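Local coordinates for protein AggB (Escherichia coli, PDB 4PHX), which serves as the minor subunit of type I aggregative adherence fimbriae and probably helps enteroaggregative bacteria adhere to host surfaces, at residues Ile26-Pro31 against Gly114-Ser119; Asp33-Trp38 against Gly86-Ala91; Gly48-Gln53 against Val64-Gly69. One frame throughout, in Å; residues are numbered along the deposited sequence.

Interaction 1: residues Ile26-Pro31 against Gly114-Ser119; sequences IACREP and GECLIS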
loop_
_atom_site.group_PDB
_atom_site.type_symbol
_atom_site.label_atom_id
_atom_site.label_comp_id
_atom_site.label_asym_id
_atom_site.label_seq_id
_atom_site.Cartn_x
_atom_site.Cartn_y
_atom_site.Cartn_z
ATOM N N ILE B 26 -5.016 -14.129 -29.205
ATOM C CA ILE B 26 -5.257 -13.683 -30.576
ATOM C C ILE B 26 -4.172 -14.277 -31.494
ATOM O O ILE B 26 -2.988 -13.960 -31.374
ATOM C CB ILE B 26 -5.353 -12.127 -30.684
ATOM C CG1 ILE B 26 -5.275 -11.670 -32.136
ATOM C CG2 ILE B 26 -4.282 -11.436 -29.837
ATOM C CD1 ILE B 26 -6.162 -10.473 -32.438
ATOM N N ALA B 27 -4.585 -15.185 -32.370
ATOM C CA ALA B 27 -3.671 -15.859 -33.282
ATOM C C ALA B 27 -3.637 -15.122 -34.609
ATOM O O ALA B 27 -4.660 -14.639 -35.084
ATOM C CB ALA B 27 -4.095 -17.288 -33.497
ATOM N N CYS B 28 -2.454 -15.020 -35.193
ATOM C CA CYS B 28 -2.314 -14.429 -36.505
ATOM C C CYS B 28 -1.511 -15.346 -37.419
ATOM O O CYS B 28 -0.291 -15.355 -37.351
ATOM C CB CYS B 28 -1.624 -13.081 -36.377
ATOM S SG CYS B 28 -2.629 -11.891 -35.476
ATOM N N ARG B 29 -2.191 -16.124 -38.254
ATOM C CA ARG B 29 -1.501 -16.994 -39.208
ATOM C C ARG B 29 -0.588 -16.195 -40.142
ATOM O O ARG B 29 0.631 -16.224 -40.010
ATOM C CB ARG B 29 -2.504 -17.804 -40.036
ATOM C CG ARG B 29 -3.293 -18.839 -39.241
ATOM C CD ARG B 29 -2.403 -19.689 -38.313
ATOM N NE ARG B 29 -3.172 -20.761 -37.676
ATOM C CZ ARG B 29 -2.727 -21.549 -36.700
ATOM N NH1 ARG B 29 -1.499 -21.403 -36.209
ATOM N NH2 ARG B 29 -3.522 -22.490 -36.204
ATOM N N GLU B 30 -1.198 -15.465 -41.067
ATOM C CA GLU B 30 -0.479 -14.673 -42.067
ATOM C C GLU B 30 0.554 -13.705 -41.457
ATOM O O GLU B 30 0.497 -13.409 -40.262
ATOM C CB GLU B 30 -1.487 -13.935 -42.964
ATOM C CG GLU B 30 -2.402 -14.884 -43.720
ATOM C CD GLU B 30 -1.704 -16.199 -44.087
ATOM O OE1 GLU B 30 -0.827 -16.198 -44.985
ATOM O OE2 GLU B 30 -2.027 -17.234 -43.469
ATOM N N PRO B 31 1.519 -13.236 -42.275
ATOM C CA PRO B 31 2.542 -12.320 -41.761
ATOM C C PRO B 31 1.911 -11.039 -41.254
ATOM O O PRO B 31 0.910 -10.585 -41.812
ATOM C CB PRO B 31 3.384 -12.009 -43.005
ATOM C CG PRO B 31 2.453 -12.249 -44.149
ATOM C CD PRO B 31 1.674 -13.449 -43.725
ATOM N N GLY B 114 -10.490 -8.073 -32.378
ATOM C CA GLY B 114 -9.055 -7.946 -32.554
ATOM C C GLY B 114 -8.601 -8.060 -33.998
ATOM O O GLY B 114 -9.324 -8.598 -34.850
ATOM N N GLU B 115 -7.399 -7.563 -34.279
ATOM C CA GLU B 115 -6.878 -7.539 -35.645
ATOM C C GLU B 115 -5.369 -7.778 -35.702
ATOM O O GLU B 115 -4.616 -7.310 -34.839
ATOM C CB GLU B 115 -7.189 -6.193 -36.305
ATOM C CG GLU B 115 -8.555 -6.084 -36.961
ATOM C CD GLU B 115 -8.936 -4.635 -37.317
ATOM O OE1 GLU B 115 -8.151 -3.706 -37.007
ATOM O OE2 GLU B 115 -10.026 -4.434 -37.914
ATOM N N CYS B 116 -4.929 -8.483 -36.733
ATOM C CA CYS B 116 -3.497 -8.687 -36.966
ATOM C C CYS B 116 -2.952 -7.524 -37.774
ATOM O O CYS B 116 -3.153 -7.476 -38.987
ATOM C CB CYS B 116 -3.273 -9.982 -37.739
ATOM S SG CYS B 116 -3.989 -11.427 -36.921
ATOM N N LEU B 117 -2.274 -6.584 -37.108
ATOM C CA LEU B 117 -1.773 -5.373 -37.773
ATOM C C LEU B 117 -0.710 -5.683 -38.850
ATOM O O LEU B 117 -0.011 -6.696 -38.791
ATOM C CB LEU B 117 -1.268 -4.344 -36.754
ATOM C CG LEU B 117 -2.263 -3.899 -35.675
ATOM C CD1 LEU B 117 -1.596 -3.191 -34.503
ATOM C CD2 LEU B 117 -3.326 -2.991 -36.259
ATOM N N ILE B 118 -0.624 -4.818 -39.857
ATOM C CA ILE B 118 0.354 -4.969 -40.930
ATOM C C ILE B 118 1.085 -3.651 -41.127
ATOM O O ILE B 118 0.558 -2.594 -40.774
ATOM C CB ILE B 118 -0.318 -5.421 -42.235
ATOM C CG1 ILE B 118 -1.484 -4.502 -42.589
ATOM C CG2 ILE B 118 -0.861 -6.815 -42.091
ATOM C CD1 ILE B 118 -2.146 -4.838 -43.933
ATOM N N SER B 119 2.291 -3.701 -41.684
ATOM C CA SER B 119 3.097 -2.486 -41.782
ATOM C C SER B 119 2.712 -1.519 -42.898
ATOM O O SER B 119 1.858 -0.665 -42.699
ATOM C CB SER B 119 4.589 -2.840 -41.884
ATOM O OG SER B 119 5.045 -3.250 -40.612
#
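Cys28 and Cys116 both set SG anti to the carbonyl carbon and beside the backbone N (chi1 -66° and -56°), and from these similar settings the two SG atoms meet at 2.0 Å. The resulting disulfide is left-handed, with a CB-SG-SG-CB torsion of -92°. It joins the two sheets of an Ig-like beta sandwich: Cys28 lies just past the end of strand 20-27 in one sheet, and Cys116 lies on strand 107-117 in the other. The segments run in nearly the same direction without a single hydrogen bond between them, which illustrates how two layers can be joined through side chains while each backbone pairs within its own sheet. Cys28 bonds by its backbone to Lys89, and Glu115 to His36.

The two backbones draw closest at the bridge, where the CA atoms of Cys28 and Cys116 are 5.9 Å apart, and spread on both sides of it. Toward the sandwich interior the CA atoms of Ile26 and Gly114 are 7.2 Å apart, and the Ile26 side chain spans the interval. Its CD1 methyl lies 3.7 Å from Glu115 N, so within 114-119 the methyl meets the Gly114-Glu115 peptide unit and no side chain. Glu115 itself turns its CB away from this contact, and its carboxylate makes a salt bridge with Arg129. Ile26 also leans on Phe35 and Phe93, which places it in the hydrophobic filling between the sheets.

Beyond the disulfide the contact thins into exposed loop. Pro31 and Ile118 are separated by 7.7 Å between CA atoms, and what remains is a marginal approach of Ile118 CG2 to Pro31 O at 4.2 Å.

Interaction 2: residues Asp33-Trp38 against Gly86-Ala91; sequences DGFHIW and GEEKQA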
loop_
_atom_site.group_PDB
_atom_site.type_symbol
_atom_site.label_atom_id
_atom_site.label_comp_id
_atom_site.label_asym_id
_atom_site.label_seq_id
_atom_site.Cartn_x
_atom_site.Cartn_y
_atom_site.Cartn_z
ATOM N N ASP B 33 2.755 -7.341 -38.398
ATOM C CA ASP B 33 3.716 -6.664 -37.550
ATOM C C ASP B 33 3.135 -6.198 -36.215
ATOM O O ASP B 33 3.756 -5.400 -35.506
ATOM C CB ASP B 33 4.348 -5.486 -38.295
ATOM C CG ASP B 33 5.396 -5.921 -39.283
ATOM O OD1 ASP B 33 6.579 -6.036 -38.896
ATOM O OD2 ASP B 33 5.037 -6.140 -40.453
ATOM N N GLY B 34 1.955 -6.693 -35.866
ATOM C CA GLY B 34 1.352 -6.276 -34.614
ATOM C C GLY B 34 -0.022 -6.831 -34.312
ATOM O O GLY B 34 -0.591 -7.553 -35.131
ATOM N N PHE B 35 -0.526 -6.520 -33.117
ATOM C CA PHE B 35 -1.841 -6.968 -32.654
ATOM C C PHE B 35 -2.595 -5.800 -32.021
ATOM O O PHE B 35 -2.007 -4.904 -31.425
ATOM C CB PHE B 35 -1.764 -8.058 -31.590
ATOM C CG PHE B 35 -0.965 -9.277 -31.964
ATOM C CD1 PHE B 35 0.395 -9.341 -31.699
ATOM C CD2 PHE B 35 -1.589 -10.400 -32.481
ATOM C CE1 PHE B 35 1.126 -10.496 -32.004
ATOM C CE2 PHE B 35 -0.868 -11.549 -32.774
ATOM C CZ PHE B 35 0.481 -11.595 -32.539
ATOM N N HIS B 36 -3.912 -5.897 -32.064
ATOM C CA HIS B 36 -4.811 -4.776 -31.911
ATOM C C HIS B 36 -6.082 -5.416 -31.403
ATOM O O HIS B 36 -6.683 -6.217 -32.126
ATOM C CB HIS B 36 -5.016 -4.308 -33.337
ATOM C CG HIS B 36 -5.961 -3.173 -33.509
ATOM N ND1 HIS B 36 -6.660 -2.986 -34.679
ATOM C CD2 HIS B 36 -6.283 -2.137 -32.701
ATOM C CE1 HIS B 36 -7.385 -1.886 -34.582
ATOM N NE2 HIS B 36 -7.179 -1.357 -33.390
ATOM N N ILE B 37 -6.480 -5.121 -30.172
ATOM C CA ILE B 37 -7.730 -5.668 -29.629
ATOM C C ILE B 37 -8.549 -4.618 -28.915
ATOM O O ILE B 37 -8.012 -3.604 -28.492
ATOM C CB ILE B 37 -7.494 -6.818 -28.607
ATOM C CG1 ILE B 37 -6.731 -6.312 -27.393
ATOM C CG2 ILE B 37 -6.766 -7.969 -29.234
ATOM C CD1 ILE B 37 -6.069 -7.426 -26.564
ATOM N N TRP B 38 -9.845 -4.874 -28.752
ATOM C CA TRP B 38 -10.681 -4.016 -27.929
ATOM C C TRP B 38 -11.902 -4.778 -27.464
ATOM O O TRP B 38 -12.160 -5.888 -27.944
ATOM C CB TRP B 38 -11.090 -2.740 -28.676
ATOM C CG TRP B 38 -11.827 -2.977 -29.949
ATOM C CD1 TRP B 38 -13.185 -2.954 -30.132
ATOM C CD2 TRP B 38 -11.257 -3.270 -31.237
ATOM N NE1 TRP B 38 -13.488 -3.216 -31.448
ATOM C CE2 TRP B 38 -12.324 -3.414 -32.145
ATOM C CE3 TRP B 38 -9.950 -3.433 -31.703
ATOM C CZ2 TRP B 38 -12.125 -3.699 -33.490
ATOM C CZ3 TRP B 38 -9.750 -3.717 -33.040
ATOM C CH2 TRP B 38 -10.830 -3.851 -33.922
ATOM N N GLY B 86 4.913 -6.742 -32.965
ATOM C CA GLY B 86 5.473 -8.078 -32.996
ATOM C C GLY B 86 5.080 -8.883 -34.211
ATOM O O GLY B 86 3.965 -8.762 -34.724
ATOM N N GLU B 87 5.999 -9.725 -34.666
ATOM C CA GLU B 87 5.717 -10.603 -35.796
ATOM C C GLU B 87 5.371 -11.997 -35.327
ATOM O O GLU B 87 5.059 -12.862 -36.143
ATOM C CB GLU B 87 6.910 -10.682 -36.749
ATOM C CG GLU B 87 7.334 -9.345 -37.328
ATOM C CD GLU B 87 8.629 -9.455 -38.110
ATOM O OE1 GLU B 87 9.314 -8.421 -38.264
ATOM O OE2 GLU B 87 8.957 -10.576 -38.569
ATOM N N GLU B 88 5.434 -12.227 -34.019
ATOM C CA GLU B 88 5.186 -13.567 -33.517
ATOM C C GLU B 88 3.751 -13.984 -33.762
ATOM O O GLU B 88 2.854 -13.167 -33.892
ATOM C CB GLU B 88 5.562 -13.729 -32.032
ATOM C CG GLU B 88 4.605 -13.099 -31.058
ATOM C CD GLU B 88 5.045 -11.707 -30.683
ATOM O OE1 GLU B 88 6.224 -11.370 -30.960
ATOM O OE2 GLU B 88 4.222 -10.950 -30.117
ATOM N N LYS B 89 3.546 -15.279 -33.802
ATOM C CA LYS B 89 2.324 -15.836 -34.312
ATOM C C LYS B 89 1.094 -15.581 -33.439
ATOM O O LYS B 89 -0.012 -15.496 -33.946
ATOM C CB LYS B 89 2.532 -17.321 -34.569
ATOM C CG LYS B 89 2.976 -18.166 -33.350
ATOM C CD LYS B 89 4.400 -17.892 -32.765
ATOM C CE LYS B 89 5.526 -18.056 -33.762
ATOM N NZ LYS B 89 6.721 -17.427 -33.181
ATOM N N GLN B 90 1.264 -15.467 -32.130
ATOM C CA GLN B 90 0.099 -15.232 -31.293
ATOM C C GLN B 90 0.420 -14.413 -30.066
ATOM O O GLN B 90 1.579 -14.152 -29.792
ATOM C CB GLN B 90 -0.615 -16.533 -30.942
ATOM C CG GLN B 90 0.054 -17.336 -29.885
ATOM C CD GLN B 90 1.365 -17.900 -30.336
ATOM O OE1 GLN B 90 2.414 -17.247 -30.220
ATOM N NE2 GLN B 90 1.329 -19.128 -30.859
ATOM N N ALA B 91 -0.617 -13.979 -29.348
ATOM C CA ALA B 91 -0.426 -13.073 -28.219
ATOM C C ALA B 91 -1.490 -13.266 -27.162
ATOM O O ALA B 91 -2.658 -13.501 -27.459
ATOM C CB ALA B 91 -0.396 -11.656 -28.684
#
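Phe35 and Ala91 form the dense part of this contact, a CH-pi interaction across the interior of the sandwich. Ala91 CB stands over the centre of the Phe35 ring, 3.8 Å from its centroid and almost on the ring normal. A chi1 of -55° sets Phe35 CG beside the backbone N and anti to the carbonyl carbon, and the ring extends from there to meet the methyl. Its rim is lined by main chain: Glu88 O lies near the ring plane, 3.2 Å from Phe35 CZ, where the polarised ring C-H can face a carbonyl oxygen. The Glu88 chain bends at chi2, and its OE2 lies 3.7 Å from Phe35 CE1, with the carboxylate tilted only 28° from the ring plane.

Toward solvent the fit relaxes and becomes polar. One hydrogen bond links the segments, from Gly86 N to Asp33 O at 3.1 Å. The N-H points well at the oxygen, but the donor sits above the carbonyl plane. Asp33 O receives a second, weak bond from Gln85 NE2. Outside this pair, Asp33 and Glu87 lie side by side and point the same way, with OD1 and OE1 3.7 Å apart. Two like charges so close would probably repel, and their carboxylate planes are turned steeply against each other.

The contact thus divides into an aromatic ring buried between the layers and the Asp33-Glu87 carboxylate pair at the edge. Asp33 and Gly34 form a classic beta bulge opposite Leu117 of strand 107-117. Residues 86-91 carry the chain from strand 82-85, which pairs with strand 34-39, across to strand 90-97 of the facing sheet, where Gln90 packs on Asp94 of the second subunit.

Interaction 3: residues Gly48-Gln53 against Val64-Gly69; sequences GHYIVQ and VKIGGG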
loop_
_atom_site.group_PDB
_atom_site.type_symbol
_atom_site.label_atom_id
_atom_site.label_comp_id
_atom_site.label_asym_id
_atom_site.label_seq_id
_atom_site.Cartn_x
_atom_site.Cartn_y
_atom_site.Cartn_z
ATOM N N GLY B 48 -8.141 1.440 -23.154
ATOM C CA GLY B 48 -9.414 0.797 -23.369
ATOM C C GLY B 48 -9.884 0.218 -22.045
ATOM O O GLY B 48 -9.554 -0.921 -21.672
ATOM N N HIS B 49 -10.649 1.047 -21.335
ATOM C CA HIS B 49 -11.316 0.699 -20.092
ATOM C C HIS B 49 -12.825 0.820 -20.307
ATOM O O HIS B 49 -13.300 1.782 -20.915
ATOM C CB HIS B 49 -10.884 1.649 -18.972
ATOM C CG HIS B 49 -9.435 1.549 -18.621
ATOM N ND1 HIS B 49 -8.999 1.349 -17.329
ATOM C CD2 HIS B 49 -8.322 1.621 -19.393
ATOM C CE1 HIS B 49 -7.677 1.298 -17.320
ATOM N NE2 HIS B 49 -7.243 1.468 -18.557
ATOM N N TYR B 50 -13.577 -0.131 -19.773
ATOM C CA TYR B 50 -14.968 -0.277 -20.148
ATOM C C TYR B 50 -15.858 -0.544 -18.950
ATOM O O TYR B 50 -15.382 -0.958 -17.900
ATOM C CB TYR B 50 -15.106 -1.464 -21.107
ATOM C CG TYR B 50 -14.204 -1.434 -22.319
ATOM C CD1 TYR B 50 -14.665 -0.942 -23.544
ATOM C CD2 TYR B 50 -12.905 -1.940 -22.257
ATOM C CE1 TYR B 50 -13.845 -0.934 -24.671
ATOM C CE2 TYR B 50 -12.086 -1.929 -23.356
ATOM C CZ TYR B 50 -12.555 -1.425 -24.562
ATOM O OH TYR B 50 -11.735 -1.425 -25.658
ATOM N N ILE B 51 -17.159 -0.346 -19.139
ATOM C CA ILE B 51 -18.167 -0.774 -18.174
ATOM C C ILE B 51 -19.057 -1.822 -18.822
ATOM O O ILE B 51 -19.531 -1.629 -19.935
ATOM C CB ILE B 51 -19.064 0.406 -17.741
ATOM C CG1 ILE B 51 -18.261 1.433 -16.942
ATOM C CG2 ILE B 51 -20.253 -0.101 -16.942
ATOM C CD1 ILE B 51 -18.414 1.275 -15.444
ATOM N N VAL B 52 -19.314 -2.919 -18.131
ATOM C CA VAL B 52 -20.126 -3.978 -18.713
ATOM C C VAL B 52 -21.384 -4.251 -17.904
ATOM O O VAL B 52 -21.323 -4.401 -16.687
ATOM C CB VAL B 52 -19.321 -5.294 -18.822
ATOM C CG1 VAL B 52 -20.189 -6.414 -19.366
ATOM C CG2 VAL B 52 -18.110 -5.089 -19.692
ATOM N N GLN B 53 -22.512 -4.354 -18.600
ATOM C CA GLN B 53 -23.816 -4.576 -17.987
ATOM C C GLN B 53 -24.017 -6.010 -17.547
ATOM O O GLN B 53 -23.735 -6.943 -18.295
ATOM C CB GLN B 53 -24.943 -4.225 -18.973
ATOM C CG GLN B 53 -25.178 -2.741 -19.167
ATOM C CD GLN B 53 -25.479 -2.023 -17.857
ATOM O OE1 GLN B 53 -24.573 -1.509 -17.198
ATOM N NE2 GLN B 53 -26.758 -1.979 -17.481
ATOM N N VAL B 64 -14.226 -2.892 -16.375
ATOM C CA VAL B 64 -13.168 -3.802 -16.724
ATOM C C VAL B 64 -12.163 -3.085 -17.598
ATOM O O VAL B 64 -12.440 -2.000 -18.121
ATOM C CB VAL B 64 -13.728 -5.024 -17.441
ATOM C CG1 VAL B 64 -14.747 -5.716 -16.553
ATOM C CG2 VAL B 64 -14.341 -4.620 -18.803
ATOM N N LYS B 65 -10.982 -3.679 -17.730
ATOM C CA LYS B 65 -9.967 -3.159 -18.636
ATOM C C LYS B 65 -9.316 -4.312 -19.387
ATOM O O LYS B 65 -9.280 -5.450 -18.914
ATOM C CB LYS B 65 -8.907 -2.327 -17.892
ATOM C CG LYS B 65 -8.134 -3.091 -16.821
ATOM C CD LYS B 65 -7.012 -2.242 -16.183
ATOM C CE LYS B 65 -6.230 -3.021 -15.134
ATOM N NZ LYS B 65 -5.206 -2.160 -14.448
ATOM N N ILE B 66 -8.798 -4.007 -20.567
ATOM C CA ILE B 66 -8.247 -5.045 -21.411
ATOM C C ILE B 66 -6.801 -4.768 -21.806
ATOM O O ILE B 66 -6.407 -3.641 -22.059
ATOM C CB ILE B 66 -9.117 -5.255 -22.667
ATOM C CG1 ILE B 66 -8.722 -6.549 -23.380
ATOM C CG2 ILE B 66 -9.022 -4.031 -23.588
ATOM C CD1 ILE B 66 -9.646 -6.939 -24.547
ATOM N N GLY B 67 -6.020 -5.830 -21.869
ATOM C CA GLY B 67 -4.652 -5.735 -22.339
ATOM C C GLY B 67 -3.729 -6.456 -21.382
ATOM O O GLY B 67 -3.747 -7.677 -21.310
ATOM N N GLY B 68 -2.960 -5.690 -20.614
ATOM C CA GLY B 68 -2.021 -6.259 -19.663
ATOM C C GLY B 68 -0.603 -6.097 -20.158
ATOM O O GLY B 68 -0.366 -5.390 -21.146
ATOM N N GLY B 69 0.331 -6.771 -19.488
ATOM C CA GLY B 69 1.745 -6.739 -19.840
ATOM C C GLY B 69 2.094 -6.676 -21.321
ATOM O O GLY B 69 1.929 -7.650 -22.051
#
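Tyr50 and Val64 exchange two backbone hydrogen bonds, the shortest between the two segments. Tyr50 N to Val64 O measures 2.7 Å and is nearly straight (172° at the hydrogen), and Val64 N returns a bond of the same 2.7 Å to Tyr50 O. Together they define an antiparallel hydrogen-bonded pair. A weak third bond, from Ile66 N to Gly48 O at 3.4 Å, continues the ladder to the start of the strand, just after a cis peptide. The N-to-C directions of 49-53 and 64-67 differ by 135°, well short of strictly antiparallel, and the pairing goes on toward the turn, where Val52 bonds by its backbone to Leu62.

On one face of the sheet the non-hydrogen-bonded pair His49 and Lys65 lie side by side. Lys65 CB sits over the imidazole, offset toward its rim, and approaches ND1 of His49 to 3.7 Å in a CH-pi contact. That same ND1 is hydrogen-bonded to Asp98, a second partner that helps fix the ring's rotation.

The other face is apolar and looks into the sandwich. Ile66 CG2 touches the edge of the Tyr50 ring, 3.7 Å from CE2, and Val52 CG2 meets Val64 CG2 at 3.9 Å. The Tyr50 hydroxyl is bonded to the backbone N of Ile39, linking the ring to the opposing sheet.

As a worked example of a hairpin at a sheet margin, the contact sets strand 49-53 outermost within this chain. Strand 61-67 is flanked by it and by strand 90-97, while Val64 and Ile66 pack against strands 34-39 and 107-117 across the core.

In the fold
Interactions 1 and 2 are a single neighbourhood at one end of the sandwich, with centres 6 Å apart. Phe35 CE2 packs 3.2 Å from Cys28 SG, so the ring abuts the disulfide, and Leu117 N probably bonds to Gly34 O at 2.8 Å. Interaction 3 lies nearer the middle of the chain, its centre about 18 Å from that of interaction 2 and about 21 Å from that of interaction 1. It still touches interaction 2, through Trp38 CB and Tyr50 OH at 3.4 Å, but not interaction 1. In sequence the three are nested: 48-53/64-69 inside 33-38/86-91, itself inside the loop closed by the disulfide.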